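Local coordinates for protein exopolygalacturonase (PDB 2UVF) that probably hydrolyses the polygalacturonate of pectin from chain ends, as a beta-helical exopolygalacturonase of glycoside hydrolase family 28, at residues Ile53-Lys58 with Tyr126-Lys131. Residues are numbered along the deposited sequence; the frame is centred on the assembly and turned at random.
Sequences IVLVWK and YQFTVK
Tyr126 OH is gripped by one hydrogen bond, accepted from Lys121 N five residues earlier, which is the arrangement of a tyrosine corner and fits the fibronectin type III domain to which both strands belong. The bond tethers the far end of the ring, while Leu120 lies against both Tyr126 and Ile53. Strand 53-58 is the middle of a three-stranded sheet, strand 125-134 an inner strand of a four-stranded one, and their faces meet as the two layers of a beta-sandwich. The segment axes approach to 9.2 Å and their directions differ by 40°, a spacing bridged by side chains rather than backbone. Alternation puts Ile53, Leu55 and Trp57 on the inner face, opposite Tyr126, Phe128 and Val130.

Phe128 takes two different approaches. Ile53, with CG1 anti to its carbonyl carbon, reaches out with CD1, which comes to the ring edge in plane, 4.0 Å from Phe128 CE2; the same methyl lies 4.1 Å from Tyr126 CD2, so one methyl touches both aromatics, meeting the Tyr126 ring obliquely. Leu55 instead comes over a face and straddles the root of the ring with both methyls. Its CD1 makes a CH-pi contact, 4.2 Å from the Phe128 centroid and 26° off the normal, and its CD2 lies 3.7 Å from Phe128 CD2. Leu41 and Val117, on the strands flanking 53-58, also touch Phe128.

At the other end, Trp57 carries CG in the crowded position between backbone N and carbonyl carbon, and its ring also meets that of Tyr69. Val130 CG2, anti to its own backbone N, sits almost directly over the centre of the six-membered ring of Trp57, 3.9 Å from the centroid and 9° off the normal.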
ATOM      1  N   ILE A  53     -10.718  -1.038 -20.240  1.00 42.29           N
ATOM      2  CA  ILE A  53     -10.901  -2.086 -19.238  1.00 41.21           C
ATOM      3  C   ILE A  53      -9.503  -2.546 -18.807  1.00 40.29           C
ATOM      4  O   ILE A  53      -8.608  -2.681 -19.651  1.00 40.47           O
ATOM      5  CB  ILE A  53     -11.745  -3.283 -19.803  1.00 41.39           C
ATOM      6  CG1 ILE A  53     -13.154  -2.808 -20.204  1.00 41.26           C
ATOM      7  CG2 ILE A  53     -11.813  -4.465 -18.802  1.00 40.68           C
ATOM      8  CD1 ILE A  53     -13.920  -3.759 -21.156  1.00 41.25           C
ATOM      9  N   VAL A  54      -9.320  -2.746 -17.499  1.00 38.57           N
ATOM     10  CA  VAL A  54      -8.093  -3.323 -16.934  1.00 36.91           C
ATOM     11  C   VAL A  54      -8.317  -4.804 -16.581  1.00 36.10           C
ATOM     12  O   VAL A  54      -9.279  -5.147 -15.889  1.00 35.59           O
ATOM     13  CB  VAL A  54      -7.597  -2.531 -15.674  1.00 36.37           C
ATOM     14  CG1 VAL A  54      -6.248  -3.067 -15.169  1.00 36.57           C
ATOM     15  CG2 VAL A  54      -7.478  -1.042 -15.966  1.00 35.99           C
ATOM     16  N   LEU A  55      -7.418  -5.668 -17.052  1.00 35.11           N
ATOM     17  CA  LEU A  55      -7.444  -7.100 -16.734  1.00 34.55           C
ATOM     18  C   LEU A  55      -6.299  -7.512 -15.810  1.00 34.03           C
ATOM     19  O   LEU A  55      -5.181  -7.014 -15.931  1.00 33.49           O
ATOM     20  CB  LEU A  55      -7.357  -7.940 -18.016  1.00 35.50           C
ATOM     21  CG  LEU A  55      -8.362  -7.736 -19.160  1.00 36.03           C
ATOM     22  CD1 LEU A  55      -7.773  -8.278 -20.474  1.00 37.35           C
ATOM     23  CD2 LEU A  55      -9.711  -8.366 -18.841  1.00 36.75           C
ATOM     24  N   VAL A  56      -6.588  -8.425 -14.886  1.00 33.29           N
ATOM     25  CA  VAL A  56      -5.564  -9.052 -14.057  1.00 32.49           C
ATOM     26  C   VAL A  56      -5.841 -10.540 -13.951  1.00 32.98           C
ATOM     27  O   VAL A  56      -6.941 -10.990 -14.252  1.00 33.08           O
ATOM     28  CB  VAL A  56      -5.448  -8.427 -12.626  1.00 32.51           C
ATOM     29  CG1 VAL A  56      -5.176  -6.925 -12.685  1.00 29.89           C
ATOM     30  CG2 VAL A  56      -6.659  -8.737 -11.791  1.00 30.57           C
ATOM     31  N   TRP A  57      -4.846 -11.300 -13.509  1.00 32.94           N
ATOM     32  CA  TRP A  57      -4.951 -12.748 -13.430  1.00 34.03           C
ATOM     33  C   TRP A  57      -3.911 -13.220 -12.466  1.00 34.94           C
ATOM     34  O   TRP A  57      -2.936 -12.500 -12.220  1.00 35.22           O
ATOM     35  CB  TRP A  57      -4.708 -13.414 -14.814  1.00 33.20           C
ATOM     36  CG  TRP A  57      -3.390 -13.052 -15.434  1.00 32.17           C
ATOM     37  CD1 TRP A  57      -2.190 -13.696 -15.257  1.00 32.25           C
ATOM     38  CD2 TRP A  57      -3.128 -11.948 -16.320  1.00 31.72           C
ATOM     39  NE1 TRP A  57      -1.199 -13.049 -15.969  1.00 32.06           N
ATOM     40  CE2 TRP A  57      -1.749 -11.985 -16.639  1.00 31.49           C
ATOM     41  CE3 TRP A  57      -3.923 -10.929 -16.872  1.00 30.75           C
ATOM     42  CZ2 TRP A  57      -1.146 -11.039 -17.483  1.00 32.23           C
ATOM     43  CZ3 TRP A  57      -3.315  -9.985 -17.719  1.00 32.09           C
ATOM     44  CH2 TRP A  57      -1.943 -10.052 -18.013  1.00 31.12           C
ATOM     45  N   LYS A  58      -4.107 -14.424 -11.940  1.00 36.39           N
ATOM     46  CA  LYS A  58      -3.085 -15.119 -11.156  1.00 38.37           C
ATOM     47  C   LYS A  58      -1.907 -15.699 -11.965  1.00 39.49           C
ATOM     48  O   LYS A  58      -2.080 -16.360 -13.010  1.00 40.17           O
ATOM     49  CB  LYS A  58      -3.724 -16.218 -10.312  1.00 37.88           C
ATOM     50  CG  LYS A  58      -4.571 -15.670  -9.162  1.00 39.17           C
ATOM     51  CD  LYS A  58      -5.156 -16.781  -8.267  1.00 39.94           C
ATOM     52  CE  LYS A  58      -4.097 -17.525  -7.450  1.00 41.38           C
ATOM     53  NZ  LYS A  58      -3.381 -16.619  -6.523  1.00 43.35           N
ATOM     54  N   TYR A 126     -17.107  -7.173 -24.430  1.00 48.92           N
ATOM     55  CA  TYR A 126     -15.898  -7.738 -25.040  1.00 48.14           C
ATOM     56  C   TYR A 126     -15.516  -9.000 -24.284  1.00 48.09           C
ATOM     57  O   TYR A 126     -15.632  -9.047 -23.053  1.00 48.73           O
ATOM     58  CB  TYR A 126     -14.729  -6.755 -24.987  1.00 47.26           C
ATOM     59  CG  TYR A 126     -14.963  -5.439 -25.690  1.00 47.18           C
ATOM     60  CD1 TYR A 126     -14.741  -5.316 -27.061  1.00 46.47           C
ATOM     61  CD2 TYR A 126     -15.387  -4.305 -24.984  1.00 45.81           C
ATOM     62  CE1 TYR A 126     -14.956  -4.102 -27.723  1.00 46.24           C
ATOM     63  CE2 TYR A 126     -15.605  -3.081 -25.641  1.00 44.55           C
ATOM     64  CZ  TYR A 126     -15.385  -2.992 -27.010  1.00 45.76           C
ATOM     65  OH  TYR A 126     -15.581  -1.803 -27.687  1.00 45.84           O
ATOM     66  N   GLN A 127     -15.077 -10.021 -25.013  1.00 47.61           N
ATOM     67  CA  GLN A 127     -14.573 -11.259 -24.399  1.00 47.53           C
ATOM     68  C   GLN A 127     -13.045 -11.200 -24.344  1.00 46.64           C
ATOM     69  O   GLN A 127     -12.419 -10.529 -25.167  1.00 46.65           O
ATOM     70  CB  GLN A 127     -15.084 -12.492 -25.163  1.00 48.01           C
ATOM     71  CG  GLN A 127     -14.796 -13.858 -24.527  1.00 49.43           C
ATOM     72  CD  GLN A 127     -13.673 -14.633 -25.237  1.00 51.54           C
ATOM     73  OE1 GLN A 127     -13.467 -15.821 -24.974  1.00 53.09           O
ATOM     74  NE2 GLN A 127     -12.956 -13.967 -26.142  1.00 51.73           N
ATOM     75  N   PHE A 128     -12.456 -11.877 -23.358  1.00 45.43           N
ATOM     76  CA  PHE A 128     -11.016 -11.808 -23.101  1.00 43.93           C
ATOM     77  C   PHE A 128     -10.466 -13.171 -22.643  1.00 43.86           C
ATOM     78  O   PHE A 128     -11.069 -13.847 -21.788  1.00 43.24           O
ATOM     79  CB  PHE A 128     -10.697 -10.750 -22.021  1.00 43.09           C
ATOM     80  CG  PHE A 128     -11.026  -9.320 -22.405  1.00 41.29           C
ATOM     81  CD1 PHE A 128     -10.289  -8.649 -23.385  1.00 41.20           C
ATOM     82  CD2 PHE A 128     -12.036  -8.624 -21.735  1.00 38.75           C
ATOM     83  CE1 PHE A 128     -10.581  -7.313 -23.729  1.00 40.04           C
ATOM     84  CE2 PHE A 128     -12.333  -7.298 -22.058  1.00 37.77           C
ATOM     85  CZ  PHE A 128     -11.609  -6.639 -23.054  1.00 40.10           C
ATOM     86  N   THR A 129      -9.338 -13.579 -23.226  1.00 43.48           N
ATOM     87  CA  THR A 129      -8.539 -14.678 -22.667  1.00 43.98           C
ATOM     88  C   THR A 129      -7.062 -14.283 -22.507  1.00 43.70           C
ATOM     89  O   THR A 129      -6.599 -13.326 -23.130  1.00 43.85           O
ATOM     90  CB  THR A 129      -8.650 -16.018 -23.471  1.00 44.04           C
ATOM     91  OG1 THR A 129      -8.259 -15.817 -24.836  1.00 44.63           O
ATOM     92  CG2 THR A 129     -10.057 -16.596 -23.402  1.00 43.75           C
ATOM     93  N   VAL A 130      -6.347 -15.037 -21.669  1.00 43.53           N
ATOM     94  CA  VAL A 130      -4.906 -14.845 -21.414  1.00 43.13           C
ATOM     95  C   VAL A 130      -4.125 -16.177 -21.472  1.00 42.95           C
ATOM     96  O   VAL A 130      -4.555 -17.192 -20.913  1.00 42.17           O
ATOM     97  CB  VAL A 130      -4.648 -14.089 -20.044  1.00 43.14           C
ATOM     98  CG1 VAL A 130      -5.141 -14.895 -18.837  1.00 42.25           C
ATOM     99  CG2 VAL A 130      -3.184 -13.716 -19.880  1.00 43.13           C
ATOM    100  N   LYS A 131      -2.986 -16.160 -22.166  1.00 43.30           N
ATOM    101  CA  LYS A 131      -2.076 -17.315 -22.221  1.00 43.44           C
ATOM    102  C   LYS A 131      -0.708 -16.944 -21.655  1.00 43.49           C
ATOM    103  O   LYS A 131      -0.187 -15.859 -21.963  1.00 43.32           O
ATOM    104  CB  LYS A 131      -1.868 -17.795 -23.671  1.00 43.55           C
ATOM    105  CG  LYS A 131      -3.117 -18.076 -24.469  1.00 43.87           C
ATOM    106  CD  LYS A 131      -2.749 -18.803 -25.756  1.00 44.62           C
ATOM    107  CE  LYS A 131      -3.980 -19.076 -26.623  1.00 45.39           C
ATOM    108  NZ  LYS A 131      -3.788 -20.238 -27.554  1.00 44.62           N
TER